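PDB 4QGR: DegT/DnrJ/EryC1/StrS aminotransferase, which probably transfers amino groups between substrates, with pyridoxal 5'-phosphate as its cofactor. Local coordinates for residues T91-A96 and K325-Q330; F108-P113 and V120-A125; P143-L146 and A150-Y153; R155-A160 and L165-D170; K283-P288 and S293-Y298. One frame throughout, in Å; residues are numbered along the deposited sequence.

Contact 1: residues T91-A96 and K325-Q330. With PLP (pyridoxal-5'-phosphate), chain E.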
# COMPACT_ATOMS: atom_id res chain seq x y z
N THR A 91 -12.01 -2.85 17.74
CA THR A 91 -11.74 -3.22 16.37
C THR A 91 -10.22 -3.09 16.14
O THR A 91 -9.47 -2.60 17.01
CB THR A 91 -12.53 -2.31 15.39
OG1 THR A 91 -12.33 -2.76 14.06
CG2 THR A 91 -12.13 -0.81 15.53
N PHE A 92 -9.79 -3.50 14.95
CA PHE A 92 -8.41 -3.32 14.51
C PHE A 92 -8.09 -1.85 14.29
O PHE A 92 -8.96 -1.08 13.88
CB PHE A 92 -8.19 -4.09 13.21
CG PHE A 92 -6.77 -4.09 12.74
CD1 PHE A 92 -5.80 -4.85 13.40
CD2 PHE A 92 -6.41 -3.39 11.62
CE1 PHE A 92 -4.48 -4.83 12.96
CE2 PHE A 92 -5.11 -3.37 11.16
CZ PHE A 92 -4.14 -4.12 11.82
N ALA A 93 -6.84 -1.46 14.55
CA ALA A 93 -6.46 -0.04 14.53
C ALA A 93 -6.84 0.72 13.25
O ALA A 93 -7.13 1.90 13.29
CB ALA A 93 -4.96 0.09 14.74
N ALA A 94 -6.73 0.07 12.09
CA ALA A 94 -7.02 0.70 10.81
C ALA A 94 -8.35 1.47 10.78
O ALA A 94 -8.37 2.51 10.25
CB ALA A 94 -7.03 -0.34 9.72
N THR A 95 -9.43 0.93 11.39
CA THR A 95 -10.77 1.55 11.35
C THR A 95 -10.71 3.04 11.82
O THR A 95 -11.33 3.92 11.23
CB THR A 95 -11.77 0.72 12.18
OG1 THR A 95 -11.65 -0.69 11.84
CG2 THR A 95 -13.23 1.20 11.98
N ALA A 96 -10.00 3.31 12.92
CA ALA A 96 -9.80 4.66 13.43
C ALA A 96 -8.63 5.39 12.81
O ALA A 96 -8.69 6.58 12.61
CB ALA A 96 -9.64 4.66 14.93
N LYS A 325 -6.24 -4.48 23.85
CA LYS A 325 -6.35 -3.06 24.20
C LYS A 325 -7.27 -2.42 23.17
O LYS A 325 -6.91 -2.35 22.01
CB LYS A 325 -4.96 -2.39 24.18
CG LYS A 325 -4.67 -1.61 25.42
CD LYS A 325 -3.27 -1.03 25.46
CE LYS A 325 -3.32 0.39 26.00
NZ LYS A 325 -2.22 0.61 26.98
N PRO A 326 -8.47 -2.00 23.60
CA PRO A 326 -9.32 -1.25 22.63
C PRO A 326 -8.66 0.05 22.21
O PRO A 326 -7.84 0.59 22.92
CB PRO A 326 -10.62 -1.02 23.40
CG PRO A 326 -10.18 -0.97 24.83
CD PRO A 326 -9.04 -1.99 24.95
N LEU A 327 -9.01 0.53 21.03
CA LEU A 327 -8.35 1.65 20.45
C LEU A 327 -8.34 2.88 21.33
O LEU A 327 -7.33 3.59 21.37
CB LEU A 327 -8.96 1.97 19.07
CG LEU A 327 -8.81 0.84 18.05
CD1 LEU A 327 -9.21 1.36 16.66
CD2 LEU A 327 -7.40 0.23 17.96
N HIS A 328 -9.44 3.15 22.01
CA HIS A 328 -9.54 4.39 22.75
C HIS A 328 -8.56 4.44 23.92
O HIS A 328 -8.35 5.51 24.50
CB HIS A 328 -10.95 4.67 23.24
CG HIS A 328 -11.38 3.85 24.41
ND1 HIS A 328 -11.68 2.51 24.31
CD2 HIS A 328 -11.57 4.17 25.71
CE1 HIS A 328 -12.05 2.05 25.48
NE2 HIS A 328 -12.00 3.04 26.35
N LEU A 329 -8.02 3.29 24.29
CA LEU A 329 -7.03 3.26 25.36
C LEU A 329 -5.60 3.23 24.84
O LEU A 329 -4.66 3.30 25.65
CB LEU A 329 -7.27 2.08 26.30
CG LEU A 329 -8.60 2.12 27.03
CD1 LEU A 329 -8.71 0.81 27.78
CD2 LEU A 329 -8.83 3.33 27.92
N GLN A 330 -5.41 3.14 23.53
CA GLN A 330 -4.05 3.10 23.00
C GLN A 330 -3.54 4.50 22.86
O GLN A 330 -4.30 5.43 22.61
CB GLN A 330 -3.97 2.36 21.66
CG GLN A 330 -4.35 0.88 21.78
CD GLN A 330 -4.13 0.10 20.52
OE1 GLN A 330 -3.24 0.41 19.73
NE2 GLN A 330 -4.97 -0.93 20.31
N1 PLP E . -10.36 -3.48 9.43
C2 PLP E . -10.47 -4.57 10.22
C2A PLP E . -11.71 -4.83 11.04
C3 PLP E . -9.37 -5.57 10.20
O3 PLP E . -9.50 -6.67 10.93
C4 PLP E . -8.14 -5.25 9.42
C4A PLP E . -6.96 -6.12 9.20
O4A PLP E . -7.05 -7.32 9.04
C5 PLP E . -8.16 -4.02 8.62
C6 PLP E . -9.28 -3.19 8.68
C5A PLP E . -6.96 -3.63 7.78
O4P PLP E . -6.75 -4.53 6.68
P PLP E . -5.26 -4.81 6.14
O1P PLP E . -5.42 -5.50 4.78
O2P PLP E . -4.52 -3.50 6.12
O3P PLP E . -4.73 -5.79 7.20
O HOH W 1 -7.91 -3.07 19.17
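Leu327 spreads its two methyl groups over Thr91, Ala93 and Ala96, where the chain leads into helix 94-101 beside the cofactor pocket of this PLP-dependent aminotransferase fold. With CG anti to its own carbonyl carbon (chi1 -62°), the leucine fork projects from the short 3-10 segment 327-329 toward 91-96. CD1 sits 3.8 Å from Ala96 CB and also meets Thr91 CG2 and the carbonyl oxygen of Phe92. CD2 rests against the backbone, 3.6 Å from Ala93 CA, and Thr91 O lies close to it as well.

Thr91 divides its branches between two jobs. CG2 lies against CD1 of the leucine, while OG1, placed anti to the backbone N (chi1 -175°), donates a hydrogen bond of 3.1 Å to Thr95 OG1 beside the cofactor. Phe92 points away from Leu327 and brings CD2 to 3.4 Å from C4 of the pyridoxal phosphate, with the cofactor's C4A over one face of the phenyl ring; His227 of the second subunit meets that ring edge-to-face.

A water joins the two segments by donating to Thr91 O at 2.7 Å and to Lys325 O at 3.1 Å. That same Lys325 O is gripped within its own segment by Gln330 NE2 at 2.9 Å, the donor lying 37° out of the carbonyl plane.

Contact 2: residues F108-P113 and V120-A125; sequences FVDVDP and VEQLEA
Val109, at the end of strand 105-109, has its CA 6.0 Å from that of Leu123 in the first turn of helix 120-133, and this places the helix against the strand it follows in a beta-alpha-beta crossover toward strand 137-141. The polar link is made by Gln122. Its CG stands anti to the backbone N (chi1 -158°) and the rest of the chain is extended, which carries the amide to the backbone just past the strand. There OE1 accepts the backbone N-H of Asp110 at 2.7 Å in a straight bond (162° at the hydrogen), with the donor nearly along the C=O axis. The fit is close, since Asp110 CB lies only 3.1 Å from the same OE1. NE2 is bonded to the carbonyls of Pro340 and Gly342, and with both ends engaged the amide's rotation is fixed.

The Val109 and Gln122 side chains run alongside one another, pointing opposite ways. The valine's CG1 packs against the helix backbone, 3.6 Å from Leu123 N and 4.3 Å from Leu123 CB. Asp110 turns its carboxylate to the start of helix 344-348, where OD1 bonds Ser346 OG and OD2 bonds Val345 N; OD1 also takes a weak bond from Val111 N at 3.0 Å.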
# COMPACT_ATOMS: atom_id res chain seq x y z
N PHE A 108 -15.18 7.64 19.20
CA PHE A 108 -15.35 6.24 19.56
C PHE A 108 -16.68 5.84 20.19
O PHE A 108 -17.17 6.49 21.08
CB PHE A 108 -14.23 5.78 20.49
CG PHE A 108 -12.87 5.73 19.84
CD1 PHE A 108 -12.58 4.78 18.87
CD2 PHE A 108 -11.86 6.57 20.28
CE1 PHE A 108 -11.33 4.73 18.28
CE2 PHE A 108 -10.59 6.49 19.72
CZ PHE A 108 -10.33 5.56 18.72
N VAL A 109 -17.29 4.78 19.66
CA VAL A 109 -18.58 4.30 20.11
C VAL A 109 -18.39 2.91 20.68
O VAL A 109 -17.58 2.14 20.17
CB VAL A 109 -19.57 4.28 18.93
CG1 VAL A 109 -20.97 3.85 19.43
CG2 VAL A 109 -19.59 5.65 18.28
N ASP A 110 -19.13 2.54 21.71
CA ASP A 110 -18.97 1.23 22.32
C ASP A 110 -19.61 0.18 21.41
O ASP A 110 -20.30 0.51 20.42
CB ASP A 110 -19.67 1.16 23.69
CG ASP A 110 -18.98 0.23 24.68
OD1 ASP A 110 -18.01 -0.46 24.32
OD2 ASP A 110 -19.43 0.26 25.85
N VAL A 111 -19.37 -1.08 21.77
CA VAL A 111 -19.99 -2.19 21.09
C VAL A 111 -20.98 -2.89 21.99
O VAL A 111 -20.94 -2.81 23.23
CB VAL A 111 -18.95 -3.21 20.55
CG1 VAL A 111 -18.08 -2.53 19.53
CG2 VAL A 111 -18.04 -3.73 21.68
N ASP A 112 -21.91 -3.57 21.34
CA ASP A 112 -22.88 -4.42 21.98
C ASP A 112 -22.16 -5.59 22.67
O ASP A 112 -21.22 -6.14 22.10
CB ASP A 112 -23.83 -4.99 20.91
CG ASP A 112 -24.89 -5.87 21.48
OD1 ASP A 112 -25.91 -5.27 21.93
OD2 ASP A 112 -24.77 -7.12 21.50
N PRO A 113 -22.61 -5.98 23.88
CA PRO A 113 -21.90 -7.03 24.65
C PRO A 113 -22.03 -8.46 24.11
O PRO A 113 -21.28 -9.35 24.58
CB PRO A 113 -22.52 -6.93 26.05
CG PRO A 113 -23.88 -6.37 25.81
CD PRO A 113 -23.71 -5.38 24.67
N VAL A 120 -25.87 0.97 18.49
CA VAL A 120 -26.59 1.93 17.68
C VAL A 120 -27.12 3.12 18.48
O VAL A 120 -27.09 4.28 18.00
CB VAL A 120 -27.72 1.21 16.96
CG1 VAL A 120 -28.73 2.20 16.39
CG2 VAL A 120 -27.08 0.28 15.93
N GLU A 121 -27.64 2.86 19.68
CA GLU A 121 -28.19 3.93 20.49
C GLU A 121 -27.10 4.91 20.86
O GLU A 121 -27.31 6.15 20.86
CB GLU A 121 -28.82 3.41 21.78
CG GLU A 121 -30.17 2.73 21.58
CD GLU A 121 -30.09 1.28 21.13
OE1 GLU A 121 -28.99 0.67 21.09
OE2 GLU A 121 -31.19 0.76 20.79
N GLN A 122 -25.94 4.38 21.19
CA GLN A 122 -24.82 5.23 21.58
C GLN A 122 -24.23 5.97 20.39
O GLN A 122 -23.81 7.10 20.55
CB GLN A 122 -23.74 4.44 22.32
CG GLN A 122 -22.88 5.39 23.15
CD GLN A 122 -21.63 4.78 23.71
OE1 GLN A 122 -21.01 3.89 23.09
NE2 GLN A 122 -21.20 5.30 24.84
N LEU A 123 -24.23 5.38 19.20
CA LEU A 123 -23.89 6.09 17.98
C LEU A 123 -24.74 7.37 17.84
O LEU A 123 -24.22 8.46 17.57
CB LEU A 123 -24.13 5.21 16.77
CG LEU A 123 -24.06 5.81 15.39
CD1 LEU A 123 -22.69 6.41 15.13
CD2 LEU A 123 -24.46 4.85 14.24
N GLU A 124 -26.04 7.19 17.97
CA GLU A 124 -26.96 8.32 17.89
C GLU A 124 -26.61 9.42 18.89
O GLU A 124 -26.59 10.62 18.56
CB GLU A 124 -28.42 7.80 18.05
CG GLU A 124 -29.48 8.86 17.72
CD GLU A 124 -30.85 8.25 17.46
OE1 GLU A 124 -31.40 7.58 18.36
OE2 GLU A 124 -31.39 8.41 16.35
N ALA A 125 -26.36 9.02 20.12
CA ALA A 125 -25.97 9.96 21.19
C ALA A 125 -24.64 10.67 20.91
O ALA A 125 -24.51 11.86 21.22
CB ALA A 125 -25.90 9.26 22.50

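Contact 3: residues P143-L146 and A150-Y153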
# COMPACT_ATOMS: atom_id res chain seq x y z
N PRO A 143 -19.02 1.41 10.62
CA PRO A 143 -19.30 0.20 11.35
C PRO A 143 -18.36 -0.92 10.91
O PRO A 143 -17.93 -0.95 9.74
CB PRO A 143 -20.75 -0.13 10.98
CG PRO A 143 -21.26 1.06 10.25
CD PRO A 143 -20.04 1.67 9.61
N VAL A 144 -18.07 -1.84 11.84
CA VAL A 144 -17.24 -3.01 11.55
C VAL A 144 -18.07 -4.27 11.68
O VAL A 144 -18.86 -4.40 12.61
CB VAL A 144 -16.04 -3.09 12.51
CG1 VAL A 144 -15.20 -4.31 12.23
CG2 VAL A 144 -15.20 -1.80 12.40
N ASP A 145 -17.89 -5.18 10.74
CA ASP A 145 -18.52 -6.47 10.86
C ASP A 145 -17.56 -7.36 11.64
O ASP A 145 -16.82 -8.11 11.07
CB ASP A 145 -18.76 -7.08 9.49
CG ASP A 145 -19.62 -6.21 8.61
OD1 ASP A 145 -20.54 -5.52 9.13
OD2 ASP A 145 -19.39 -6.23 7.37
N LEU A 146 -17.54 -7.24 12.97
CA LEU A 146 -16.43 -7.82 13.73
C LEU A 146 -16.52 -9.33 13.73
O LEU A 146 -17.56 -9.88 13.94
CB LEU A 146 -16.35 -7.27 15.17
CG LEU A 146 -14.99 -7.44 15.85
CD1 LEU A 146 -13.90 -6.65 15.13
CD2 LEU A 146 -15.01 -7.03 17.31
N ALA A 150 -22.29 -9.49 10.55
CA ALA A 150 -22.71 -8.19 10.03
C ALA A 150 -23.24 -7.29 11.15
O ALA A 150 -23.98 -7.73 12.05
CB ALA A 150 -23.78 -8.33 8.96
N ALA A 151 -22.83 -6.03 11.09
CA ALA A 151 -23.33 -4.99 12.00
C ALA A 151 -24.81 -4.67 11.69
O ALA A 151 -25.40 -5.16 10.70
CB ALA A 151 -22.47 -3.74 11.87
N SER A 152 -25.40 -3.80 12.50
CA SER A 152 -26.84 -3.55 12.41
C SER A 152 -27.17 -2.46 11.43
O SER A 152 -27.50 -1.36 11.84
CB SER A 152 -27.41 -3.23 13.78
OG SER A 152 -27.35 -4.40 14.56
N TYR A 153 -27.05 -2.75 10.14
CA TYR A 153 -27.05 -1.69 9.12
C TYR A 153 -28.38 -0.95 8.97
O TYR A 153 -28.35 0.23 8.61
CB TYR A 153 -26.54 -2.22 7.75
CG TYR A 153 -25.07 -2.47 7.86
CD1 TYR A 153 -24.17 -1.39 7.86
CD2 TYR A 153 -24.56 -3.75 8.03
CE1 TYR A 153 -22.81 -1.58 8.02
CE2 TYR A 153 -23.19 -3.94 8.20
CZ TYR A 153 -22.33 -2.85 8.21
OH TYR A 153 -20.95 -2.97 8.43
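Beside the cofactor pocket, to which Val144 contributes, the loop from strand 137-141 to helix 153-163 doubles back on itself, and Asp145 ties its two halves together through Ala151 and Tyr153. Asp145 is the centre of an inverse gamma turn, and its CG lies anti to the carbonyl carbon (chi1 -58°), which swings the carboxylate across to the second half of the loop. OD1 does the work. It accepts from Tyr153 OH at 2.7 Å, met from above the carboxylate plane, and from Ala151 N at 3.1 Å in a nearly linear bond (170°) from the other face. The phenol ring stands almost perpendicular to the carboxylate, their planes 84° apart, and OD1 lies in the ring plane at its edge.

Apolar contacts fill in beside this. Pro143 lies aslant to Tyr153, its CG 3.8 Å from CE1, and Pro143 CB touches Ala151 CB at 4.1 Å. Ala151 CB also comes within 3.7 Å of Val144 O. Val144 is turned away from 150-153, and its side chain touches the pyridoxal phosphate, while Tyr153 stacks on Phe187.

The other carboxylate oxygen, OD2, bonds Ser174 OG. With two donors gripping OD1 from opposite faces and a hydroxyl on OD2, the negative charge of this buried aspartate would probably be stabilised.

Contact 4: residues R155-A160 and L165-D170. With PLP (pyridoxal-5'-phosphate), chain E.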
# COMPACT_ATOMS: atom_id res chain seq x y z
N ARG A 155 -30.62 -0.03 11.37
CA ARG A 155 -30.68 1.02 12.38
C ARG A 155 -29.56 2.08 12.21
O ARG A 155 -29.77 3.28 12.45
CB ARG A 155 -30.69 0.41 13.76
CG ARG A 155 -31.91 -0.50 13.95
CD ARG A 155 -31.93 -1.18 15.29
NE ARG A 155 -32.22 -0.17 16.30
CZ ARG A 155 -31.83 -0.24 17.57
NH1 ARG A 155 -31.12 -1.28 18.00
NH2 ARG A 155 -32.15 0.75 18.39
N ILE A 156 -28.36 1.63 11.83
CA ILE A 156 -27.27 2.56 11.56
C ILE A 156 -27.59 3.50 10.40
O ILE A 156 -27.35 4.71 10.47
CB ILE A 156 -25.94 1.79 11.32
CG1 ILE A 156 -25.51 1.09 12.60
CG2 ILE A 156 -24.81 2.74 10.93
CD1 ILE A 156 -24.32 0.21 12.39
N THR A 157 -28.16 2.95 9.32
CA THR A 157 -28.50 3.76 8.18
C THR A 157 -29.66 4.72 8.54
O THR A 157 -29.66 5.89 8.09
CB THR A 157 -28.86 2.84 6.99
OG1 THR A 157 -27.78 1.92 6.82
CG2 THR A 157 -29.13 3.64 5.70
N ALA A 158 -30.60 4.26 9.35
CA ALA A 158 -31.67 5.18 9.78
C ALA A 158 -31.08 6.43 10.45
O ALA A 158 -31.50 7.55 10.20
CB ALA A 158 -32.66 4.51 10.71
N ILE A 159 -30.03 6.24 11.26
CA ILE A 159 -29.36 7.36 11.88
C ILE A 159 -28.65 8.25 10.86
O ILE A 159 -28.77 9.48 10.86
CB ILE A 159 -28.37 6.86 12.97
CG1 ILE A 159 -29.15 6.35 14.17
CG2 ILE A 159 -27.48 8.01 13.42
CD1 ILE A 159 -28.37 5.39 15.02
N ALA A 160 -27.93 7.64 9.95
CA ALA A 160 -27.26 8.33 8.85
C ALA A 160 -28.19 9.10 7.93
O ALA A 160 -27.80 10.11 7.33
CB ALA A 160 -26.48 7.30 8.03
N LEU A 165 -25.15 11.27 6.69
CA LEU A 165 -23.78 10.78 6.88
C LEU A 165 -23.44 9.67 5.88
O LEU A 165 -24.30 8.87 5.50
CB LEU A 165 -23.58 10.26 8.30
CG LEU A 165 -23.94 11.25 9.42
CD1 LEU A 165 -23.76 10.69 10.83
CD2 LEU A 165 -23.12 12.53 9.24
N PHE A 166 -22.16 9.57 5.57
CA PHE A 166 -21.60 8.56 4.70
C PHE A 166 -21.25 7.31 5.50
O PHE A 166 -20.62 7.41 6.56
CB PHE A 166 -20.33 9.17 4.09
CG PHE A 166 -19.71 8.38 2.98
CD1 PHE A 166 -20.34 8.23 1.74
CD2 PHE A 166 -18.40 7.93 3.10
CE1 PHE A 166 -19.71 7.53 0.72
CE2 PHE A 166 -17.77 7.27 2.08
CZ PHE A 166 -18.42 7.08 0.88
N ILE A 167 -21.64 6.15 5.01
CA ILE A 167 -21.36 4.90 5.71
C ILE A 167 -20.42 4.06 4.92
O ILE A 167 -20.69 3.70 3.77
CB ILE A 167 -22.64 4.07 5.99
CG1 ILE A 167 -23.59 4.86 6.89
CG2 ILE A 167 -22.29 2.76 6.63
CD1 ILE A 167 -24.94 4.23 7.00
N ILE A 168 -19.30 3.73 5.57
CA ILE A 168 -18.31 2.82 5.02
C ILE A 168 -18.39 1.52 5.83
O ILE A 168 -18.14 1.52 7.06
CB ILE A 168 -16.88 3.35 5.14
CG1 ILE A 168 -16.72 4.68 4.41
CG2 ILE A 168 -15.91 2.28 4.63
CD1 ILE A 168 -15.45 5.45 4.80
N GLU A 169 -18.75 0.44 5.17
CA GLU A 169 -18.82 -0.87 5.87
C GLU A 169 -17.39 -1.42 5.94
O GLU A 169 -16.80 -1.64 4.91
CB GLU A 169 -19.69 -1.86 5.11
CG GLU A 169 -19.58 -3.29 5.64
CD GLU A 169 -20.39 -4.32 4.90
OE1 GLU A 169 -20.80 -3.99 3.77
OE2 GLU A 169 -20.63 -5.45 5.46
N ASP A 170 -16.83 -1.58 7.14
CA ASP A 170 -15.53 -2.25 7.29
C ASP A 170 -15.81 -3.79 7.35
O ASP A 170 -16.06 -4.35 8.40
CB ASP A 170 -14.73 -1.75 8.48
CG ASP A 170 -13.35 -2.38 8.57
OD1 ASP A 170 -13.05 -3.28 7.72
OD2 ASP A 170 -12.56 -2.00 9.48
N1 PLP E . -10.36 -3.48 9.43
C2 PLP E . -10.47 -4.57 10.22
C2A PLP E . -11.71 -4.83 11.04
C3 PLP E . -9.37 -5.57 10.20
O3 PLP E . -9.50 -6.67 10.93
C4 PLP E . -8.14 -5.25 9.42
C4A PLP E . -6.96 -6.12 9.20
O4A PLP E . -7.05 -7.32 9.04
C5 PLP E . -8.16 -4.02 8.62
C6 PLP E . -9.28 -3.19 8.68
C5A PLP E . -6.96 -3.63 7.78
O4P PLP E . -6.75 -4.53 6.68
P PLP E . -5.26 -4.81 6.14
O1P PLP E . -5.42 -5.50 4.78
O2P PLP E . -4.52 -3.50 6.12
O3P PLP E . -4.73 -5.79 7.20
O HOH W 2 -26.63 9.23 4.31
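Ile167 carries CG1 anti to its carbonyl carbon (chi1 -62°) and CD1 fully extended (chi2 169°), which brings the CD1 methyl from strand 166-170 against the flank of helix 153-163. There CD1 touches Ala160 CB at 3.6 Å, Thr157 OG1 at 3.7 Å and Ile156 CG2 at 4.2 Å. The Thr157 and Ile167 side chains cross at about a right angle, and the threonine hydroxyl is bonded to the carbonyl of Tyr153 one turn back. This is the return leg of a beta-alpha-beta unit: the short helix and strand segments run roughly antiparallel, at 154°, with their axes 9.2 Å apart at closest.

Where helix gives way to strand, Leu165 N donates to Ala160 O at 3.0 Å. A water donates to Leu165 O at 2.6 Å and more weakly to Ala160 O.

At the far end of the strand, Asp170 OD2 lies 2.7 Å from N1 of the pyridoxal phosphate and is also bonded to Thr95 OG1, while OD1 accepts from Ala172 N. An aspartate set against the pyridine nitrogen is characteristic of fold type I PLP enzymes, and would tend to keep N1 protonated and the ring electron-withdrawing.

Contact 5: residues K283-P288 and S293-Y298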
# COMPACT_ATOMS: atom_id res chain seq x y z
N LYS A 283 -19.61 -18.22 27.38
CA LYS A 283 -20.50 -17.42 26.59
C LYS A 283 -20.12 -17.59 25.13
O LYS A 283 -18.99 -17.33 24.75
CB LYS A 283 -20.44 -15.97 27.04
CG LYS A 283 -21.34 -15.02 26.30
CD LYS A 283 -21.51 -13.72 27.11
CE LYS A 283 -22.51 -12.77 26.51
NZ LYS A 283 -22.17 -12.51 25.10
N VAL A 284 -21.07 -18.04 24.32
CA VAL A 284 -20.79 -18.40 22.94
C VAL A 284 -21.38 -17.34 21.98
O VAL A 284 -22.36 -16.68 22.30
CB VAL A 284 -21.28 -19.82 22.55
CG1 VAL A 284 -20.59 -20.89 23.40
CG2 VAL A 284 -22.79 -19.96 22.66
N PRO A 285 -20.76 -17.18 20.82
CA PRO A 285 -21.24 -16.24 19.83
C PRO A 285 -22.45 -16.79 19.05
O PRO A 285 -22.32 -17.37 17.98
CB PRO A 285 -20.00 -16.04 18.95
CG PRO A 285 -19.30 -17.38 18.99
CD PRO A 285 -19.49 -17.84 20.41
N GLU A 286 -23.64 -16.57 19.55
CA GLU A 286 -24.85 -17.03 18.85
C GLU A 286 -25.03 -16.35 17.48
O GLU A 286 -24.70 -15.18 17.32
CB GLU A 286 -26.10 -16.80 19.72
CG GLU A 286 -26.15 -17.69 20.94
CD GLU A 286 -26.67 -19.07 20.60
OE1 GLU A 286 -27.73 -19.16 19.93
OE2 GLU A 286 -26.03 -20.07 21.00
N LEU A 287 -25.51 -17.11 16.51
CA LEU A 287 -25.78 -16.60 15.18
C LEU A 287 -27.23 -16.19 15.18
O LEU A 287 -28.10 -17.02 15.31
CB LEU A 287 -25.61 -17.68 14.13
CG LEU A 287 -24.33 -17.77 13.37
CD1 LEU A 287 -24.47 -18.93 12.40
CD2 LEU A 287 -24.01 -16.45 12.64
N PRO A 288 -27.49 -14.89 15.05
CA PRO A 288 -28.90 -14.50 14.99
C PRO A 288 -29.60 -15.05 13.74
O PRO A 288 -28.96 -15.26 12.72
CB PRO A 288 -28.86 -12.97 14.96
CG PRO A 288 -27.48 -12.60 15.36
CD PRO A 288 -26.59 -13.74 14.97
N SER A 293 -22.31 -15.77 9.52
CA SER A 293 -21.05 -15.08 9.79
C SER A 293 -19.93 -15.66 8.93
O SER A 293 -19.93 -16.86 8.59
CB SER A 293 -20.67 -15.25 11.28
OG SER A 293 -19.40 -14.63 11.50
N ALA A 294 -18.96 -14.82 8.53
CA ALA A 294 -17.76 -15.32 7.93
C ALA A 294 -16.86 -16.03 8.94
O ALA A 294 -15.96 -16.75 8.53
CB ALA A 294 -16.99 -14.22 7.25
N TRP A 295 -17.13 -15.89 10.25
CA TRP A 295 -16.28 -16.53 11.29
C TRP A 295 -14.80 -16.29 11.04
O TRP A 295 -14.00 -17.21 11.13
CB TRP A 295 -16.56 -18.03 11.40
CG TRP A 295 -18.01 -18.27 11.85
CD1 TRP A 295 -19.03 -18.76 11.09
CD2 TRP A 295 -18.55 -17.97 13.11
NE1 TRP A 295 -20.18 -18.80 11.82
CE2 TRP A 295 -19.91 -18.32 13.08
CE3 TRP A 295 -18.00 -17.50 14.31
CZ2 TRP A 295 -20.74 -18.17 14.18
CZ3 TRP A 295 -18.86 -17.32 15.41
CH2 TRP A 295 -20.19 -17.67 15.34
N ALA A 296 -14.43 -15.05 10.79
CA ALA A 296 -13.03 -14.70 10.79
C ALA A 296 -12.37 -15.13 12.08
O ALA A 296 -11.21 -15.54 12.10
CB ALA A 296 -12.87 -13.22 10.58
N GLN A 297 -13.12 -15.02 13.19
CA GLN A 297 -12.71 -15.58 14.48
C GLN A 297 -13.95 -16.18 15.15
O GLN A 297 -15.09 -15.70 14.94
CB GLN A 297 -12.14 -14.50 15.44
CG GLN A 297 -11.00 -13.70 14.83
CD GLN A 297 -9.74 -14.46 14.59
OE1 GLN A 297 -9.54 -15.53 15.17
NE2 GLN A 297 -8.82 -13.88 13.77
N TYR A 298 -13.71 -17.15 16.02
CA TYR A 298 -14.74 -17.79 16.84
C TYR A 298 -14.42 -17.37 18.27
O TYR A 298 -13.46 -17.86 18.87
CB TYR A 298 -14.76 -19.30 16.68
CG TYR A 298 -15.84 -19.91 17.56
CD1 TYR A 298 -15.58 -20.24 18.89
CD2 TYR A 298 -17.13 -20.01 17.11
CE1 TYR A 298 -16.60 -20.75 19.73
CE2 TYR A 298 -18.16 -20.50 17.95
CZ TYR A 298 -17.88 -20.83 19.26
OH TYR A 298 -18.87 -21.33 20.10
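Pro285 is wedged between the rings of Trp295 and Tyr298, and following it outward shows how. Its CB approaches Trp295 CZ3 at 3.9 Å. CG goes deeper between the two, 3.6 Å from the same CZ3 and over the face of Tyr298, where it makes a CH-pi contact 3.9 Å from the ring centroid and 28° off the normal. CD then closes on the phenol end, near CZ and OH. The proline's carbonyl takes part too, with Pro285 O in the indole plane at its edge, 3.4 Å from Trp295 CH2.

Farther along, Leu287 CG lies 3.7 Å from Trp295 CZ2, and its CD2 reaches Ser293 N and CB. Ser293 forms an ST turn: OG, anti to its own backbone N (chi1 177°), accepts from Trp295 N at 2.9 Å. Trp295 itself has a left-handed backbone.

The two loops flank strand 291-292 in the C-terminal part of the chain and lean on helix 247-278. Asn275 of that helix bonds both Tyr298 OH and Pro285 O, and Ala271 backs the indole. Tyr298 also pairs through its backbone with Leu356 of strand 353-356.

Overall arrangement
Contact 1 opens at 91-96, and its partner 325-330 comes 229 residues later, so it closes a long loop that contains all the others. Inside it contacts 2, 3, 4 and 5 follow in series, each closing a short loop before the next opens; none cross. Contact 2 joins strand 105-109 to helix 120-133, contact 3 folds the loop after strand 137-141, and contact 4 returns helix 153-163 to strand 166-170. A Glu121-Arg155 salt bridge links contacts 2 and 4, and Pro143 O meets Asp170 N between contacts 3 and 4. Phe108 touches Leu327, tying contact 2 to contact 1. Contact 5 touches contact 2 through Lys283 and Pro113. Contacts 1, 3 and 4 all reach the cofactor.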